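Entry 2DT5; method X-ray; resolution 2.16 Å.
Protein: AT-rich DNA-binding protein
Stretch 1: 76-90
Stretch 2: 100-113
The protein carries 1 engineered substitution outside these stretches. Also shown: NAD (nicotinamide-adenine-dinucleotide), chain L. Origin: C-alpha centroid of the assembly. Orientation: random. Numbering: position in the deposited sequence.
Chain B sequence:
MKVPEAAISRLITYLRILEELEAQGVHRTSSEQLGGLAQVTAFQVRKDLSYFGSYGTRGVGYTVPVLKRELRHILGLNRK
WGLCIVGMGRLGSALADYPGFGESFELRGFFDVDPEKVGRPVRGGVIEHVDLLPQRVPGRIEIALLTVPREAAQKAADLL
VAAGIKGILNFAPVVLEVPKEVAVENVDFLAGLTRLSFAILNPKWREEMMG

Stretch 1 76-90: GLNRKWGLCIVGMGR
Stretch 2, residues 100-113: GFGESFELRGFFDV

Two parallel strands, 81-86 and 105-112, lie side by side with axes 4.2 Å apart at closest approach and N-to-C directions 47° apart. Trp81 pairs with Phe105, Gly82 with Glu106, Leu83 with Leu107; after Leu107 the second strand gains a residue, so Ile85 pairs with Phe110 and Val86 with Phe111. Together the stretches bury 1089 Å².

Stretch 2 approaches through Phe101 (chi1 m), whose CE2 lies 3.8 Å from Leu83 CD1. Gly102, at phi/psi 79/-176, takes a conformation suited to glycine. Ser104 (m) starts the pairing: its OG donates to Leu77 O at 2.7 Å, and its carbonyl O accepts from Trp81 N at 2.7 Å.

Phe105 (m, chi2 107°) shares a sheet face with Trp81, Leu83, Leu107, Ile85 and Phe110. Its ring is nearly parallel to the five-membered ring of Trp81 (m, chi2 90°) but slid aside, with planes at 21° and centroids 5.6 Å apart. Leu77 CD2 packs 3.7 Å from Phe105 CZ, and Leu83 CD1 3.7 Å from Phe105 CB. The same five-membered ring is tied back within its own stretch, Trp81 NE1 donating to Gly76 O at 2.9 Å.

Glu106 (t, t) is extended on the opposite face. Its N donates to Trp81 O and its O accepts from Leu83 N, both at 2.8 Å. Leu107 (m, t) brings CD2 to 3.8 Å from Ile85 CG1 and 4.0 Å from Leu83 CB, so this one methyl touches both side chains.

At Arg108, phi/psi of -128/12 interrupts the extended backbone, though its N still donates to Leu83 O at 2.6 Å. The side chain (m, t, t) runs back to a salt bridge, NH2 to Glu106 OE2 at 2.7 Å, and lays a guanidinium face over Gly82 CA. A CB on Gly82 would sit 2.7 Å from Arg108 NH1, so glycine makes room for the charged group.

Gly109 resumes the ladder, its O accepting from Ile85 N at 3.0 Å; a CB here would clash with Phe111 CE1. Phe110 (m, chi2 91°) meets Ile85 CD1 at its ring edge, with Met88 SD 3.9 Å from Phe110 CB. Phe111 (m, chi2 87°) turns to the other face, CE1 3.7 Å from Cys84 CB; its N donates to Ile85 O at 2.9 Å, and its O accepts from Gly87 N at 2.7 Å. Gly87, at 110/80, uses a backbone conformation that calls for glycine.

Asp112 (t) closes the contact: OD2 accepts a weak hydrogen bond from Met88 N at 2.8 Å and also accepts from NAD O3B at 2.6 Å, while OD1 accepts from NAD O2B at 2.5 Å. One carboxylate thus joins both stretches to the dinucleotide.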

# COMPACT_ATOMS: atom_id res chain seq x y z
N GLY B 76 13.50 -4.27 12.66
CA GLY B 76 14.20 -5.44 12.18
C GLY B 76 14.89 -5.21 10.86
O GLY B 76 15.23 -6.16 10.15
N LEU B 77 15.11 -3.95 10.51
CA LEU B 77 15.76 -3.62 9.25
C LEU B 77 17.28 -3.72 9.30
O LEU B 77 17.95 -3.77 8.26
CB LEU B 77 15.31 -2.23 8.80
CG LEU B 77 13.80 -2.17 8.53
CD1 LEU B 77 13.34 -0.71 8.38
CD2 LEU B 77 13.48 -2.96 7.28
N ASN B 78 17.86 -3.74 10.50
CA ASN B 78 19.31 -3.85 10.59
C ASN B 78 19.70 -5.31 10.50
O ASN B 78 20.83 -5.69 10.77
CB ASN B 78 19.81 -3.22 11.89
CG ASN B 78 19.16 -3.81 13.12
OD1 ASN B 78 18.05 -4.33 13.06
ND2 ASN B 78 19.85 -3.71 14.26
N ARG B 79 18.74 -6.14 10.10
CA ARG B 79 18.97 -7.56 9.92
C ARG B 79 18.90 -7.82 8.42
O ARG B 79 18.44 -6.96 7.68
CB ARG B 79 17.87 -8.37 10.61
CG ARG B 79 17.87 -8.32 12.12
CD ARG B 79 16.56 -8.81 12.66
NE ARG B 79 16.57 -9.00 14.11
CZ ARG B 79 17.08 -10.07 14.72
NH1 ARG B 79 17.63 -11.04 14.01
NH2 ARG B 79 17.02 -10.17 16.04
N LYS B 80 19.39 -8.97 7.96
CA LYS B 80 19.30 -9.29 6.54
C LYS B 80 18.35 -10.48 6.46
O LYS B 80 18.72 -11.59 6.83
CB LYS B 80 20.66 -9.66 5.96
CG LYS B 80 20.60 -9.97 4.46
CD LYS B 80 21.94 -10.48 3.91
CE LYS B 80 23.03 -9.42 3.94
NZ LYS B 80 22.69 -8.24 3.09
N TRP B 81 17.12 -10.25 6.01
CA TRP B 81 16.14 -11.32 5.90
C TRP B 81 16.20 -12.06 4.56
O TRP B 81 16.41 -11.46 3.52
CB TRP B 81 14.72 -10.78 6.06
CG TRP B 81 14.44 -10.13 7.37
CD1 TRP B 81 14.61 -8.81 7.70
CD2 TRP B 81 13.85 -10.76 8.52
NE1 TRP B 81 14.16 -8.58 8.98
CE2 TRP B 81 13.70 -9.75 9.51
CE3 TRP B 81 13.46 -12.07 8.82
CZ2 TRP B 81 13.14 -10.02 10.77
CZ3 TRP B 81 12.91 -12.34 10.08
CH2 TRP B 81 12.76 -11.31 11.04
N GLY B 82 16.00 -13.37 4.61
CA GLY B 82 16.01 -14.15 3.38
C GLY B 82 14.59 -14.28 2.85
O GLY B 82 13.68 -14.68 3.59
N LEU B 83 14.37 -13.92 1.59
CA LEU B 83 13.03 -14.00 1.02
C LEU B 83 12.96 -14.97 -0.16
O LEU B 83 13.98 -15.40 -0.70
CB LEU B 83 12.50 -12.64 0.49
CG LEU B 83 12.75 -11.31 1.21
CD1 LEU B 83 11.93 -10.22 0.53
CD2 LEU B 83 12.41 -11.41 2.68
N CYS B 84 11.77 -15.30 -0.57
CA CYS B 84 11.57 -16.14 -1.73
C CYS B 84 10.28 -15.68 -2.37
O CYS B 84 9.44 -15.03 -1.74
CB CYS B 84 11.50 -17.61 -1.35
SG CYS B 84 9.99 -18.09 -0.45
N ILE B 85 10.11 -16.03 -3.63
CA ILE B 85 8.89 -15.70 -4.33
C ILE B 85 8.29 -17.04 -4.71
O ILE B 85 9.00 -17.92 -5.23
CB ILE B 85 9.18 -14.88 -5.60
CG1 ILE B 85 9.79 -13.52 -5.24
CG2 ILE B 85 7.89 -14.71 -6.38
CD1 ILE B 85 10.35 -12.72 -6.43
N VAL B 86 7.01 -17.22 -4.40
CA VAL B 86 6.33 -18.46 -4.76
C VAL B 86 5.27 -18.08 -5.79
O VAL B 86 4.29 -17.41 -5.48
CB VAL B 86 5.67 -19.11 -3.53
CG1 VAL B 86 4.75 -20.27 -3.97
CG2 VAL B 86 6.76 -19.64 -2.58
N GLY B 87 5.47 -18.51 -7.03
CA GLY B 87 4.54 -18.17 -8.09
C GLY B 87 5.28 -17.19 -8.98
O GLY B 87 5.11 -15.97 -8.87
N MET B 88 6.13 -17.73 -9.85
CA MET B 88 6.92 -16.92 -10.76
C MET B 88 6.23 -16.64 -12.09
O MET B 88 6.77 -16.92 -13.16
CB MET B 88 8.26 -17.59 -11.00
CG MET B 88 9.15 -17.62 -9.75
SD MET B 88 9.62 -15.97 -9.27
CE MET B 88 10.76 -15.55 -10.54
N GLY B 89 5.03 -16.07 -12.00
CA GLY B 89 4.30 -15.70 -13.19
C GLY B 89 4.67 -14.26 -13.50
O GLY B 89 5.80 -13.83 -13.25
N ARG B 90 3.72 -13.50 -14.02
CA ARG B 90 3.97 -12.11 -14.35
C ARG B 90 4.34 -11.26 -13.12
O ARG B 90 5.40 -10.64 -13.10
CB ARG B 90 2.75 -11.54 -15.08
CG ARG B 90 2.57 -12.22 -16.45
CD ARG B 90 1.24 -11.86 -17.10
NE ARG B 90 0.10 -12.23 -16.27
CZ ARG B 90 -1.15 -11.86 -16.53
NH1 ARG B 90 -1.41 -11.12 -17.60
NH2 ARG B 90 -2.14 -12.18 -15.69
N GLY B 100 14.08 -2.17 -5.53
CA GLY B 100 13.98 -1.52 -4.24
C GLY B 100 13.89 -2.34 -2.98
O GLY B 100 13.33 -1.86 -2.01
N PHE B 101 14.45 -3.55 -2.96
CA PHE B 101 14.38 -4.35 -1.74
C PHE B 101 15.35 -3.85 -0.68
O PHE B 101 15.06 -3.91 0.51
CB PHE B 101 14.68 -5.83 -2.04
CG PHE B 101 13.52 -6.58 -2.64
CD1 PHE B 101 13.43 -6.78 -4.01
CD2 PHE B 101 12.50 -7.08 -1.82
CE1 PHE B 101 12.35 -7.48 -4.57
CE2 PHE B 101 11.42 -7.77 -2.37
CZ PHE B 101 11.35 -7.97 -3.76
N GLY B 102 16.51 -3.35 -1.11
CA GLY B 102 17.48 -2.85 -0.15
C GLY B 102 18.28 -3.96 0.52
O GLY B 102 18.13 -5.15 0.19
N GLU B 103 19.14 -3.58 1.46
CA GLU B 103 19.98 -4.54 2.17
C GLU B 103 19.25 -5.42 3.16
O GLU B 103 19.68 -6.52 3.45
CB GLU B 103 21.12 -3.82 2.89
CG GLU B 103 22.20 -3.31 1.97
CD GLU B 103 23.56 -3.21 2.65
OE1 GLU B 103 24.50 -2.69 2.01
OE2 GLU B 103 23.69 -3.66 3.82
N SER B 104 18.14 -4.93 3.69
CA SER B 104 17.36 -5.67 4.69
C SER B 104 16.68 -6.94 4.18
O SER B 104 16.47 -7.88 4.95
CB SER B 104 16.31 -4.77 5.29
OG SER B 104 16.88 -3.57 5.77
N PHE B 105 16.33 -6.96 2.90
CA PHE B 105 15.62 -8.10 2.31
C PHE B 105 16.36 -8.66 1.11
O PHE B 105 16.56 -7.96 0.12
CB PHE B 105 14.23 -7.66 1.90
CG PHE B 105 13.48 -6.97 3.00
CD1 PHE B 105 13.27 -5.60 2.97
CD2 PHE B 105 13.02 -7.69 4.09
CE1 PHE B 105 12.62 -4.96 4.00
CE2 PHE B 105 12.36 -7.05 5.14
CZ PHE B 105 12.16 -5.69 5.10
N GLU B 106 16.74 -9.92 1.20
CA GLU B 106 17.49 -10.54 0.12
C GLU B 106 16.77 -11.78 -0.40
O GLU B 106 16.52 -12.71 0.36
CB GLU B 106 18.87 -10.93 0.66
CG GLU B 106 19.84 -11.41 -0.38
CD GLU B 106 21.04 -12.12 0.23
OE1 GLU B 106 22.06 -12.28 -0.47
OE2 GLU B 106 20.95 -12.52 1.41
N LEU B 107 16.46 -11.77 -1.70
CA LEU B 107 15.76 -12.87 -2.35
C LEU B 107 16.69 -14.08 -2.49
O LEU B 107 17.78 -13.97 -3.06
CB LEU B 107 15.29 -12.43 -3.74
CG LEU B 107 14.16 -11.39 -3.77
CD1 LEU B 107 14.12 -10.72 -5.13
CD2 LEU B 107 12.83 -12.06 -3.49
N ARG B 108 16.26 -15.24 -1.98
CA ARG B 108 17.11 -16.43 -2.04
C ARG B 108 16.45 -17.65 -2.63
O ARG B 108 16.98 -18.75 -2.53
CB ARG B 108 17.64 -16.79 -0.65
CG ARG B 108 18.48 -15.69 -0.01
CD ARG B 108 18.79 -15.99 1.47
NE ARG B 108 19.43 -14.83 2.09
CZ ARG B 108 19.64 -14.68 3.39
NH1 ARG B 108 19.27 -15.62 4.25
NH2 ARG B 108 20.21 -13.57 3.83
N GLY B 109 15.28 -17.47 -3.23
CA GLY B 109 14.58 -18.60 -3.81
C GLY B 109 13.41 -18.16 -4.66
O GLY B 109 12.75 -17.18 -4.37
N PHE B 110 13.18 -18.90 -5.74
CA PHE B 110 12.11 -18.61 -6.68
C PHE B 110 11.45 -19.94 -7.03
O PHE B 110 12.11 -20.86 -7.50
CB PHE B 110 12.72 -17.92 -7.91
CG PHE B 110 13.67 -16.81 -7.56
CD1 PHE B 110 15.03 -17.06 -7.40
CD2 PHE B 110 13.21 -15.50 -7.35
CE1 PHE B 110 15.91 -16.04 -7.04
CE2 PHE B 110 14.08 -14.47 -6.99
CZ PHE B 110 15.44 -14.74 -6.83
N PHE B 111 10.15 -20.04 -6.79
CA PHE B 111 9.44 -21.29 -7.01
C PHE B 111 8.15 -21.18 -7.80
O PHE B 111 7.43 -20.18 -7.74
CB PHE B 111 9.12 -21.94 -5.65
CG PHE B 111 10.29 -21.97 -4.69
CD1 PHE B 111 10.53 -20.88 -3.84
CD2 PHE B 111 11.14 -23.07 -4.63
CE1 PHE B 111 11.61 -20.91 -2.94
CE2 PHE B 111 12.22 -23.11 -3.73
CZ PHE B 111 12.45 -22.03 -2.89
N ASP B 112 7.86 -22.24 -8.55
CA ASP B 112 6.65 -22.33 -9.36
C ASP B 112 6.38 -23.83 -9.52
O ASP B 112 7.14 -24.64 -9.02
CB ASP B 112 6.91 -21.66 -10.71
CG ASP B 112 5.65 -21.20 -11.39
OD1 ASP B 112 4.93 -22.05 -11.96
OD2 ASP B 112 5.35 -19.98 -11.35
N VAL B 113 5.30 -24.19 -10.21
CA VAL B 113 4.98 -25.60 -10.43
C VAL B 113 4.96 -25.90 -11.91
O VAL B 113 4.86 -27.05 -12.32
CB VAL B 113 3.60 -25.97 -9.86
CG1 VAL B 113 3.60 -25.80 -8.34
CG2 VAL B 113 2.53 -25.11 -10.48
PA NAD L . 0.07 -15.56 -13.44
O1A NAD L . 0.82 -14.80 -14.49
O2A NAD L . -1.04 -16.48 -13.85
O5B NAD L . 1.17 -16.33 -12.64
C5B NAD L . 0.86 -17.21 -11.53
C4B NAD L . 2.03 -18.17 -11.42
O4B NAD L . 1.68 -19.01 -10.27
C3B NAD L . 2.21 -19.20 -12.60
O3B NAD L . 3.58 -19.10 -13.11
C2B NAD L . 1.92 -20.57 -11.99
O2B NAD L . 2.56 -21.66 -12.53
C1B NAD L . 2.25 -20.27 -10.53
N9A NAD L . 1.63 -21.17 -9.60
C8A NAD L . 0.34 -21.71 -9.49
N7A NAD L . 0.19 -22.50 -8.44
C5A NAD L . 1.38 -22.53 -7.80
C6A NAD L . 1.85 -23.22 -6.58
N6A NAD L . 1.07 -24.00 -5.87
N1A NAD L . 3.18 -22.97 -6.25
C2A NAD L . 4.03 -22.18 -6.94
N3A NAD L . 3.63 -21.51 -8.11
C4A NAD L . 2.30 -21.72 -8.50
O3 NAD L . -0.54 -14.53 -12.38
PN NAD L . -0.18 -12.95 -12.05
O1N NAD L . -0.91 -12.09 -12.99
O2N NAD L . 1.31 -12.88 -11.99
O5D NAD L . -0.88 -12.81 -10.60
C5D NAD L . -0.36 -13.55 -9.45
C4D NAD L . -1.18 -13.23 -8.26
O4D NAD L . -1.07 -11.75 -7.97
C3D NAD L . -2.73 -13.48 -8.43
O3D NAD L . -3.29 -14.00 -7.20
C2D NAD L . -3.25 -12.08 -8.70
O2D NAD L . -4.62 -11.92 -8.50
C1D NAD L . -2.36 -11.24 -7.71
N1N NAD L . -2.50 -9.79 -7.97
C2N NAD L . -2.37 -8.96 -6.83
C3N NAD L . -2.12 -7.66 -6.90
C7N NAD L . -2.04 -6.84 -5.65
O7N NAD L . -2.05 -5.59 -5.76
N7N NAD L . -1.99 -7.47 -4.46
C4N NAD L . -1.94 -6.97 -8.25
C5N NAD L . -1.33 -7.96 -9.22
C6N NAD L . -1.92 -9.25 -9.21